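Local coordinates for protein alanine racemase (Enterococcus faecalis, PDB 3E6E) that belongs to the alanine racemase family, joining an N-terminal TIM-barrel domain to a mostly beta C-terminal domain, and binds the ligand DCS in this structure, at residues 178-181 with 182-185; 206-209 with 210-214; 231-234 with 235-238; 221-224 with 225-228. The protein carries 1 engineered substitution. One frame throughout, in Å; residues are numbered along the deposited sequence.

Interaction 1: 178-181 with 182-185; sequences TSYF and EKQA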
loop_
_atom_site.group_PDB
_atom_site.type_symbol
_atom_site.label_atom_id
_atom_site.label_comp_id
_atom_site.label_asym_id
_atom_site.label_seq_id
_atom_site.Cartn_x
_atom_site.Cartn_y
_atom_site.Cartn_z
ATOM N N THR A 178 -18.723 26.545 7.491
ATOM C CA THR A 178 -19.837 25.614 7.565
ATOM C C THR A 178 -20.900 25.725 6.458
ATOM O O THR A 178 -21.860 24.964 6.444
ATOM C CB THR A 178 -20.522 25.737 8.927
ATOM O OG1 THR A 178 -21.058 27.062 9.077
ATOM C CG2 THR A 178 -19.514 25.480 10.049
ATOM N N SER A 179 -20.711 26.642 5.515
ATOM C CA SER A 179 -21.679 26.846 4.440
ATOM C C SER A 179 -22.148 25.575 3.726
ATOM O O SER A 179 -23.312 25.176 3.846
ATOM C CB SER A 179 -21.107 27.826 3.418
ATOM O OG SER A 179 -20.653 28.999 4.064
ATOM N N TYR A 180 -21.248 24.946 2.978
ATOM C CA TYR A 180 -21.602 23.747 2.241
ATOM C C TYR A 180 -22.255 22.728 3.164
ATOM O O TYR A 180 -23.221 22.076 2.788
ATOM C CB TYR A 180 -20.365 23.137 1.570
ATOM C CG TYR A 180 -20.699 22.195 0.435
ATOM C CD1 TYR A 180 -21.104 22.685 -0.809
ATOM C CD2 TYR A 180 -20.679 20.810 0.615
ATOM C CE1 TYR A 180 -21.485 21.815 -1.849
ATOM C CE2 TYR A 180 -21.064 19.935 -0.417
ATOM C CZ TYR A 180 -21.465 20.447 -1.644
ATOM O OH TYR A 180 -21.835 19.588 -2.660
ATOM N N PHE A 181 -21.743 22.597 4.379
ATOM C CA PHE A 181 -22.306 21.635 5.322
ATOM C C PHE A 181 -23.792 21.918 5.520
ATOM O O PHE A 181 -24.646 21.052 5.294
ATOM C CB PHE A 181 -21.593 21.729 6.675
ATOM C CG PHE A 181 -22.083 20.721 7.692
ATOM C CD1 PHE A 181 -21.610 19.411 7.683
ATOM C CD2 PHE A 181 -23.042 21.079 8.635
ATOM C CE1 PHE A 181 -22.086 18.478 8.596
ATOM C CE2 PHE A 181 -23.527 20.150 9.551
ATOM C CZ PHE A 181 -23.051 18.847 9.535
ATOM N N GLU A 182 -24.081 23.140 5.955
ATOM C CA GLU A 182 -25.439 23.589 6.192
ATOM C C GLU A 182 -26.328 23.248 5.005
ATOM O O GLU A 182 -27.452 22.780 5.172
ATOM C CB GLU A 182 -25.432 25.096 6.449
ATOM C CG GLU A 182 -25.512 25.429 7.938
ATOM C CD GLU A 182 -24.765 26.688 8.344
ATOM O OE1 GLU A 182 -25.000 27.760 7.748
ATOM O OE2 GLU A 182 -23.948 26.596 9.286
ATOM N N LYS A 183 -25.804 23.466 3.801
ATOM C CA LYS A 183 -26.538 23.165 2.579
ATOM C C LYS A 183 -26.920 21.689 2.542
ATOM O O LYS A 183 -28.089 21.351 2.360
ATOM C CB LYS A 183 -25.696 23.518 1.350
ATOM C CG LYS A 183 -26.313 23.106 0.023
ATOM C CD LYS A 183 -25.513 23.632 -1.172
ATOM C CE LYS A 183 -25.512 25.169 -1.220
ATOM N NZ LYS A 183 -24.998 25.738 -2.516
ATOM N N GLN A 184 -25.944 20.807 2.727
ATOM C CA GLN A 184 -26.247 19.379 2.700
ATOM C C GLN A 184 -27.283 19.045 3.753
ATOM O O GLN A 184 -28.218 18.304 3.490
ATOM C CB GLN A 184 -24.987 18.532 2.914
ATOM C CG GLN A 184 -24.025 18.564 1.728
ATOM C CD GLN A 184 -22.913 17.548 1.850
ATOM O OE1 GLN A 184 -23.154 16.341 1.822
ATOM N NE2 GLN A 184 -21.682 18.035 1.985
ATOM N N ALA A 185 -27.123 19.603 4.943
ATOM C CA ALA A 185 -28.078 19.351 6.008
ATOM C C ALA A 185 -29.478 19.748 5.525
ATOM O O ALA A 185 -30.458 19.023 5.740
ATOM C CB ALA A 185 -27.692 20.145 7.245
#
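Thr178 and Glu182 face each other across the first turn of helix 179-193, the helix of a beta-alpha-beta unit that links strands 165-167 and 201-203 of the TIM barrel. Four successive i to i+4 bonds run from the N atoms of Glu182, Lys183, Gln184 and Ala185 to the O atoms of Thr178, Ser179, Tyr180 and Phe181. The first, Glu182 N to Thr178 O at 2.9 Å, is practically straight (179°).

The packed side belongs to Tyr180, Phe181 and Gln184. With its CG anti to the backbone N (chi1 -160°), Tyr180 brings one edge of its ring to the side chain one turn on: Gln184 CG lies 3.9 Å from Tyr180 CE2, and the amide plane is turned 65° from the ring. Ser171 and Thr172 of the same chain, and Glu269 of the second subunit, also pack on Tyr180, while Phe181 stacks with Phe170 and His213.

Ser179, Glu182 and Lys183 make up the solvent side. Ser179 OG turns back to Asp177, and the Lys183 chain lays its CB 3.2 Å from Tyr180 O before bending at chi3 and leading its amine away. Glu182, bent at chi2, instead folds back toward the start of the turn, where Thr178 OG1 donates to Glu182 OE2 at 2.9 Å, arriving from above the carboxylate plane.

Interaction 2: 206-209 with 210-214; sequences NSAT and ALWHP. With DCS (D-[3-hydroxy-2-methyl-5-phosphonooxymethyl-pyridin-4-ylmethyl]-N,O-cycloserylamide), chain D.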
loop_
_atom_site.group_PDB
_atom_site.type_symbol
_atom_site.label_atom_id
_atom_site.label_comp_id
_atom_site.label_asym_id
_atom_site.label_seq_id
_atom_site.Cartn_x
_atom_site.Cartn_y
_atom_site.Cartn_z
ATOM N N ASN A 206 -20.361 11.775 10.744
ATOM C CA ASN A 206 -19.078 11.086 10.639
ATOM C C ASN A 206 -18.173 11.668 11.712
ATOM O O ASN A 206 -18.597 12.549 12.480
ATOM C CB ASN A 206 -18.436 11.258 9.244
ATOM C CG ASN A 206 -18.022 12.696 8.935
ATOM O OD1 ASN A 206 -17.534 12.984 7.839
ATOM N ND2 ASN A 206 -18.215 13.595 9.888
ATOM N N SER A 207 -16.995 11.125 11.781
ATOM C CA SER A 207 -15.983 11.656 12.617
ATOM C C SER A 207 -16.049 13.139 12.759
ATOM O O SER A 207 -16.288 13.649 13.793
ATOM C CB SER A 207 -14.643 11.180 12.130
ATOM O OG SER A 207 -14.343 9.978 12.677
ATOM N N ALA A 208 -15.812 13.802 11.673
ATOM C CA ALA A 208 -15.858 15.249 11.619
ATOM C C ALA A 208 -17.181 15.827 12.136
ATOM O O ALA A 208 -17.180 16.570 13.119
ATOM C CB ALA A 208 -15.606 15.723 10.186
ATOM N N THR A 209 -18.301 15.484 11.489
ATOM C CA THR A 209 -19.605 16.033 11.888
ATOM C C THR A 209 -19.911 15.807 13.359
ATOM O O THR A 209 -20.388 16.713 14.030
ATOM C CB THR A 209 -20.802 15.470 11.036
ATOM O OG1 THR A 209 -21.365 14.331 11.684
ATOM C CG2 THR A 209 -20.351 15.062 9.637
ATOM N N ALA A 210 -19.610 14.609 13.857
ATOM C CA ALA A 210 -19.860 14.274 15.257
ATOM C C ALA A 210 -19.093 15.173 16.215
ATOM O O ALA A 210 -19.622 15.625 17.228
ATOM C CB ALA A 210 -19.499 12.817 15.521
ATOM N N LEU A 211 -17.833 15.427 15.896
ATOM C CA LEU A 211 -17.020 16.267 16.746
ATOM C C LEU A 211 -17.478 17.720 16.727
ATOM O O LEU A 211 -17.845 18.273 17.766
ATOM C CB LEU A 211 -15.559 16.166 16.311
ATOM C CG LEU A 211 -14.914 14.787 16.522
ATOM C CD1 LEU A 211 -13.576 14.743 15.840
ATOM C CD2 LEU A 211 -14.766 14.499 18.012
ATOM N N TRP A 212 -17.498 18.323 15.543
ATOM C CA TRP A 212 -17.855 19.741 15.402
ATOM C C TRP A 212 -19.303 20.155 15.102
ATOM O O TRP A 212 -19.641 21.332 15.209
ATOM C CB TRP A 212 -16.919 20.368 14.366
ATOM C CG TRP A 212 -15.474 20.204 14.742
ATOM C CD1 TRP A 212 -14.819 20.811 15.777
ATOM C CD2 TRP A 212 -14.526 19.319 14.136
ATOM N NE1 TRP A 212 -13.518 20.354 15.854
ATOM C CE2 TRP A 212 -13.315 19.438 14.858
ATOM C CE3 TRP A 212 -14.583 18.433 13.055
ATOM C CZ2 TRP A 212 -12.175 18.709 14.531
ATOM C CZ3 TRP A 212 -13.441 17.700 12.729
ATOM C CH2 TRP A 212 -12.256 17.848 13.468
ATOM N N HIS A 213 -20.155 19.207 14.727
ATOM C CA HIS A 213 -21.560 19.509 14.433
ATOM C C HIS A 213 -22.441 18.525 15.202
ATOM O O HIS A 213 -23.328 17.890 14.636
ATOM C CB HIS A 213 -21.823 19.351 12.937
ATOM C CG HIS A 213 -21.146 20.373 12.086
ATOM N ND1 HIS A 213 -20.158 20.049 11.184
ATOM C CD2 HIS A 213 -21.359 21.701 11.948
ATOM C CE1 HIS A 213 -19.794 21.132 10.521
ATOM N NE2 HIS A 213 -20.509 22.150 10.966
ATOM N N PRO A 214 -22.212 18.402 16.513
ATOM C CA PRO A 214 -22.964 17.489 17.373
ATOM C C PRO A 214 -24.482 17.657 17.416
ATOM O O PRO A 214 -25.178 16.756 17.881
ATOM C CB PRO A 214 -22.312 17.705 18.738
ATOM C CG PRO A 214 -22.004 19.157 18.710
ATOM C CD PRO A 214 -21.411 19.330 17.329
HETATM N N1 DCS D . -19.676 7.102 6.323
HETATM C C2 DCS D . -19.413 6.902 4.928
HETATM C C2A DCS D . -20.546 6.751 3.931
HETATM C C3 DCS D . -18.074 6.857 4.523
HETATM O O3 DCS D . -17.740 6.669 3.227
HETATM C C4 DCS D . -17.033 7.011 5.527
HETATM C C4A DCS D . -15.578 6.972 5.101
HETATM C C5 DCS D . -17.412 7.213 6.927
HETATM C C6 DCS D . -18.714 7.249 7.283
HETATM C C5A DCS D . -16.407 7.389 8.037
HETATM O O4P DCS D . -15.721 8.628 7.839
HETATM P P DCS D . -14.576 9.210 8.780
HETATM O O1P DCS D . -15.173 9.402 10.088
HETATM O O2P DCS D . -13.467 8.261 8.814
HETATM O O3P DCS D . -14.154 10.488 8.219
HETATM N N DCS D . -15.302 8.051 4.070
HETATM C CA DCS D . -14.022 8.215 3.523
HETATM C C DCS D . -13.622 7.809 2.215
HETATM O O DCS D . -14.407 7.168 1.301
HETATM N ND DCS D . -12.371 8.158 2.034
HETATM O OG DCS D . -11.919 8.779 3.180
HETATM C CB DCS D . -12.924 8.808 4.080
#
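Ala208 and Trp212 supply the apolar part of this short helix, 207-212. Trp212 lays its six-membered ring alongside the residue one turn back, so that Ala208 CB sits in plane at the ring edge, 3.9 Å from Trp212 CZ3, while Leu211 CB lies over the centre of one face. His213 likewise presents its ring edge to Thr209 CA.

Backbone bonds tie the turns together. Ala210 N to Asn206 O is short, 2.7 Å, and Leu211 N and Trp212 N continue the ladder to Ser207 O and Ala208 O. The last bond, His213 N to Thr209 O at 2.6 Å, is bent to 139°, as the chain leaves helical geometry at His213.

Polar contacts at the other end reach the phosphate of DCS. Ser207 N donates to O1P at 3.0 Å and Ser207 OG weakly to the same oxygen, though the position of O1P is not secure; Ser207 OG also accepts from Ala226 N.

With strand 201-203 before it and 220-223 after it, the helix places its amino end at the anion, as in the phosphate sites near the seventh and eighth strands of many TIM barrels; its dipole would probably favour the negative charge.

Interaction 3: 231-234 with 235-238; sequences NPSG and NKLA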
loop_
_atom_site.group_PDB
_atom_site.type_symbol
_atom_site.label_atom_id
_atom_site.label_comp_id
_atom_site.label_asym_id
_atom_site.label_seq_id
_atom_site.Cartn_x
_atom_site.Cartn_y
_atom_site.Cartn_z
ATOM N N ASN A 231 -7.059 13.421 14.276
ATOM C CA ASN A 231 -7.868 14.607 14.037
ATOM C C ASN A 231 -8.468 14.533 12.647
ATOM O O ASN A 231 -7.779 14.740 11.661
ATOM C CB ASN A 231 -7.013 15.853 14.151
ATOM C CG ASN A 231 -7.813 17.103 13.978
ATOM O OD1 ASN A 231 -8.626 17.211 13.054
ATOM N ND2 ASN A 231 -7.595 18.069 14.857
ATOM N N PRO A 232 -9.773 14.253 12.559
ATOM C CA PRO A 232 -10.441 14.148 11.263
ATOM C C PRO A 232 -10.346 15.357 10.352
ATOM O O PRO A 232 -10.941 15.360 9.285
ATOM C CB PRO A 232 -11.881 13.805 11.643
ATOM C CG PRO A 232 -12.055 14.489 12.948
ATOM C CD PRO A 232 -10.749 14.208 13.665
ATOM N N SER A 233 -9.607 16.386 10.755
ATOM C CA SER A 233 -9.464 17.558 9.899
ATOM C C SER A 233 -8.000 17.932 9.711
ATOM O O SER A 233 -7.682 19.055 9.303
ATOM C CB SER A 233 -10.210 18.754 10.483
ATOM O OG SER A 233 -9.439 19.429 11.456
ATOM N N GLY A 234 -7.113 16.990 10.007
ATOM C CA GLY A 234 -5.697 17.254 9.874
ATOM C C GLY A 234 -5.219 18.119 11.022
ATOM O O GLY A 234 -4.788 17.598 12.053
ATOM N N ASN A 235 -5.296 19.439 10.841
ATOM C CA ASN A 235 -4.887 20.393 11.869
ATOM C C ASN A 235 -5.673 21.708 11.758
ATOM O O ASN A 235 -5.265 22.739 12.296
ATOM C CB ASN A 235 -3.376 20.653 11.761
ATOM C CG ASN A 235 -2.639 20.431 13.091
ATOM O OD1 ASN A 235 -1.403 20.427 13.145
ATOM N ND2 ASN A 235 -3.402 20.251 14.167
ATOM N N LYS A 236 -6.811 21.659 11.070
ATOM C CA LYS A 236 -7.650 22.840 10.892
ATOM C C LYS A 236 -8.496 23.174 12.123
ATOM O O LYS A 236 -8.733 24.345 12.426
ATOM C CB LYS A 236 -8.579 22.635 9.698
ATOM C CG LYS A 236 -7.867 22.436 8.376
ATOM C CD LYS A 236 -8.868 22.236 7.244
ATOM C CE LYS A 236 -9.401 20.823 7.221
ATOM N NZ LYS A 236 -10.269 20.583 6.039
ATOM N N LEU A 237 -8.960 22.144 12.822
ATOM C CA LEU A 237 -9.793 22.335 14.005
ATOM C C LEU A 237 -9.385 21.439 15.172
ATOM O O LEU A 237 -8.892 20.326 14.990
ATOM C CB LEU A 237 -11.255 22.043 13.670
ATOM C CG LEU A 237 -11.993 22.951 12.698
ATOM C CD1 LEU A 237 -13.401 22.420 12.464
ATOM C CD2 LEU A 237 -12.044 24.340 13.273
ATOM N N ALA A 238 -9.631 21.916 16.382
ATOM C CA ALA A 238 -9.290 21.142 17.560
ATOM C C ALA A 238 -10.442 20.190 17.894
ATOM O O ALA A 238 -11.596 20.597 17.988
ATOM C CB ALA A 238 -9.002 22.085 18.732
#
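Asn231 reaches Leu237 because its CG stands opposite the backbone N (chi1 -177°), carrying the amide over to the returning chain. Ser233, by contrast, tucks OG between its own N and carbonyl carbon (chi1 83°), which sets the hydroxyl between Asn231 and Leu237. The amide is used at both ends: Asn231 ND2 donates to Leu237 O at 2.6 Å, nearly straight and in the amide plane, while Asn231 OD1 accepts from Ser233 OG at 2.9 Å. Ser233 N, less surely placed, also donates to OD1, giving an Asx turn, and Gly234 N bonds to Asn231 O. Beyond Gly234, whose phi is positive (76°), Lys236 N meets Ser233 O at 3.3 Å from well above the carbonyl plane. Lys236 bends at chi3 to bring CE 3.2 Å from the same Ser233 O, with its amine in salt bridges to Asp174 and Glu175. The loop lies between strands 220-223 and 249-259, and packs Asn231, Pro232 and Leu237 on Trp212. The backbone acceptor Leu237 O calls for the amide's NH2 end and the donor Ser233 N for OD1; with Leu237 N donating to Ser233 OG (3.1 Å), the hydroxyl then donates to OD1.

Interaction 4: 221-224 with 225-228; sequences IRYG and VAMY. With DCS (D-[3-hydroxy-2-methyl-5-phosphonooxymethyl-pyridin-4-ylmethyl]-N,O-cycloserylamide), chain D.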
loop_
_atom_site.group_PDB
_atom_site.type_symbol
_atom_site.label_atom_id
_atom_site.label_comp_id
_atom_site.label_asym_id
_atom_site.label_seq_id
_atom_site.Cartn_x
_atom_site.Cartn_y
_atom_site.Cartn_z
ATOM N N ILE A 221 -24.292 7.538 14.449
ATOM C CA ILE A 221 -23.203 8.155 13.708
ATOM C C ILE A 221 -22.236 7.088 13.259
ATOM O O ILE A 221 -22.089 6.050 13.914
ATOM C CB ILE A 221 -22.433 9.190 14.552
ATOM C CG1 ILE A 221 -21.540 8.477 15.564
ATOM C CG2 ILE A 221 -23.419 10.131 15.263
ATOM C CD1 ILE A 221 -20.669 9.425 16.336
ATOM N N ARG A 222 -21.597 7.339 12.122
ATOM C CA ARG A 222 -20.619 6.418 11.560
ATOM C C ARG A 222 -19.196 6.882 11.908
ATOM O O ARG A 222 -18.500 7.454 11.084
ATOM C CB ARG A 222 -20.800 6.347 10.046
ATOM C CG ARG A 222 -21.958 5.463 9.582
ATOM C CD ARG A 222 -22.922 6.255 8.741
ATOM N NE ARG A 222 -22.208 7.186 7.878
ATOM C CZ ARG A 222 -22.801 8.117 7.138
ATOM N NH1 ARG A 222 -24.124 8.232 7.149
ATOM N NH2 ARG A 222 -22.073 8.956 6.405
ATOM N N TYR A 223 -18.775 6.609 13.137
ATOM C CA TYR A 223 -17.461 7.020 13.626
ATOM C C TYR A 223 -16.268 6.288 12.987
ATOM O O TYR A 223 -16.103 5.076 13.168
ATOM C CB TYR A 223 -17.405 6.835 15.143
ATOM C CG TYR A 223 -16.678 7.941 15.879
ATOM C CD1 TYR A 223 -16.034 7.687 17.083
ATOM C CD2 TYR A 223 -16.661 9.249 15.387
ATOM C CE1 TYR A 223 -15.392 8.697 17.780
ATOM C CE2 TYR A 223 -16.023 10.268 16.085
ATOM C CZ TYR A 223 -15.391 9.982 17.281
ATOM O OH TYR A 223 -14.759 10.981 17.992
ATOM N N GLY A 224 -15.427 7.032 12.271
ATOM C CA GLY A 224 -14.273 6.429 11.637
ATOM C C GLY A 224 -12.904 6.783 12.211
ATOM O O GLY A 224 -12.503 6.279 13.261
ATOM N N VAL A 225 -12.194 7.661 11.502
ATOM C CA VAL A 225 -10.847 8.099 11.868
ATOM C C VAL A 225 -10.599 8.508 13.302
ATOM O O VAL A 225 -9.509 8.272 13.837
ATOM C CB VAL A 225 -10.384 9.263 10.988
ATOM C CG1 VAL A 225 -10.219 8.787 9.598
ATOM C CG2 VAL A 225 -11.371 10.390 11.065
ATOM N N ALA A 226 -11.586 9.133 13.925
ATOM C CA ALA A 226 -11.396 9.559 15.289
ATOM C C ALA A 226 -11.256 8.377 16.238
ATOM O O ALA A 226 -10.585 8.486 17.260
ATOM C CB ALA A 226 -12.531 10.448 15.719
ATOM N N MET A 227 -11.862 7.237 15.921
ATOM C CA MET A 227 -11.735 6.115 16.850
ATOM C C MET A 227 -10.329 5.525 16.811
ATOM O O MET A 227 -10.006 4.600 17.557
ATOM C CB MET A 227 -12.809 5.037 16.597
ATOM C CG MET A 227 -12.703 4.225 15.340
ATOM S SD MET A 227 -14.159 3.100 15.242
ATOM C CE MET A 227 -13.675 2.038 13.833
ATOM N N TYR A 228 -9.492 6.093 15.946
ATOM C CA TYR A 228 -8.105 5.672 15.802
ATOM C C TYR A 228 -7.186 6.764 16.363
ATOM O O TYR A 228 -5.965 6.652 16.305
ATOM C CB TYR A 228 -7.789 5.413 14.333
ATOM C CG TYR A 228 -8.686 4.380 13.681
ATOM C CD1 TYR A 228 -8.552 3.021 13.963
ATOM C CD2 TYR A 228 -9.676 4.767 12.774
ATOM C CE1 TYR A 228 -9.382 2.072 13.358
ATOM C CE2 TYR A 228 -10.515 3.826 12.162
ATOM C CZ TYR A 228 -10.365 2.483 12.455
ATOM O OH TYR A 228 -11.193 1.566 11.835
HETATM N N1 DCS D . -19.676 7.102 6.323
HETATM C C2 DCS D . -19.413 6.902 4.928
HETATM C C2A DCS D . -20.546 6.751 3.931
HETATM C C3 DCS D . -18.074 6.857 4.523
HETATM O O3 DCS D . -17.740 6.669 3.227
HETATM C C4 DCS D . -17.033 7.011 5.527
HETATM C C4A DCS D . -15.578 6.972 5.101
HETATM C C5 DCS D . -17.412 7.213 6.927
HETATM C C6 DCS D . -18.714 7.249 7.283
HETATM C C5A DCS D . -16.407 7.389 8.037
HETATM O O4P DCS D . -15.721 8.628 7.839
HETATM P P DCS D . -14.576 9.210 8.780
HETATM O O1P DCS D . -15.173 9.402 10.088
HETATM O O2P DCS D . -13.467 8.261 8.814
HETATM O O3P DCS D . -14.154 10.488 8.219
HETATM N N DCS D . -15.302 8.051 4.070
HETATM C CA DCS D . -14.022 8.215 3.523
HETATM C C DCS D . -13.622 7.809 2.215
HETATM O O DCS D . -14.407 7.168 1.301
HETATM N ND DCS D . -12.371 8.158 2.034
HETATM O OG DCS D . -11.919 8.779 3.180
HETATM C CB DCS D . -12.924 8.808 4.080
#
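Tyr223 carries Met227 N over one face of its ring, 4.2 Å above the plane and displaced toward the rim, while Ala226 CB comes in obliquely, 3.3 Å from Tyr223 CZ. The ring of Tyr228 has Met227 CG over one face and Val225 CA in plane at its edge; Gly224 O approaches it obliquely, 3.2 Å from Tyr228 CD2. At the edge of the Arg222 guanidinium, near its plane, lies the pyridine nitrogen of DCS: Arg222 NE donates to N1 at 3.0 Å, and NH2 adds a weak second bond. Arg222 NH1 is held in turn by Thr168 O and His203 ND1.

Strand 220-223, the eighth of the TIM barrel, runs here into a 3-10 turn, 225-228, closed by Met227 N to Gly224 O at 2.9 Å with the donor well above the carbonyl plane. The Met227 side chain starts between its own N and carbonyl carbon (chi1 70°), pressing CG close against that same Gly224 O.

The mouth of the turn grips the DCS phosphate through backbone amides. Val225 N to O2P is 3.0 Å and fairly straight (164°), whereas Gly224 N to O1P is weak; Val225 CG1 packs 3.4 Å from O2P.

Along the chain the order is interaction 1, 2, 4, 3. Interactions 1, 2 and 4 belong to the last strand-helix units of the TIM barrel: helix 179-193, helix 207-212 after strand 201-203, and strand 220-223. Interaction 3 sits in the loop that leads on to strand 249-259 of the other sheet. Interaction 2 lies in the middle, its centre about 13 Å from interaction 1, 11 Å from interaction 3 and 9 Å from interaction 4, and it touches all three. Interactions 2 and 4 cradle the DCS phosphate. Interactions 1 and 3, about 7 Å apart at their nearest atoms, each pack on 206-214, whose amino end meets the phosphate: Phe181 on His213, Pro232 and Leu237 on Trp212.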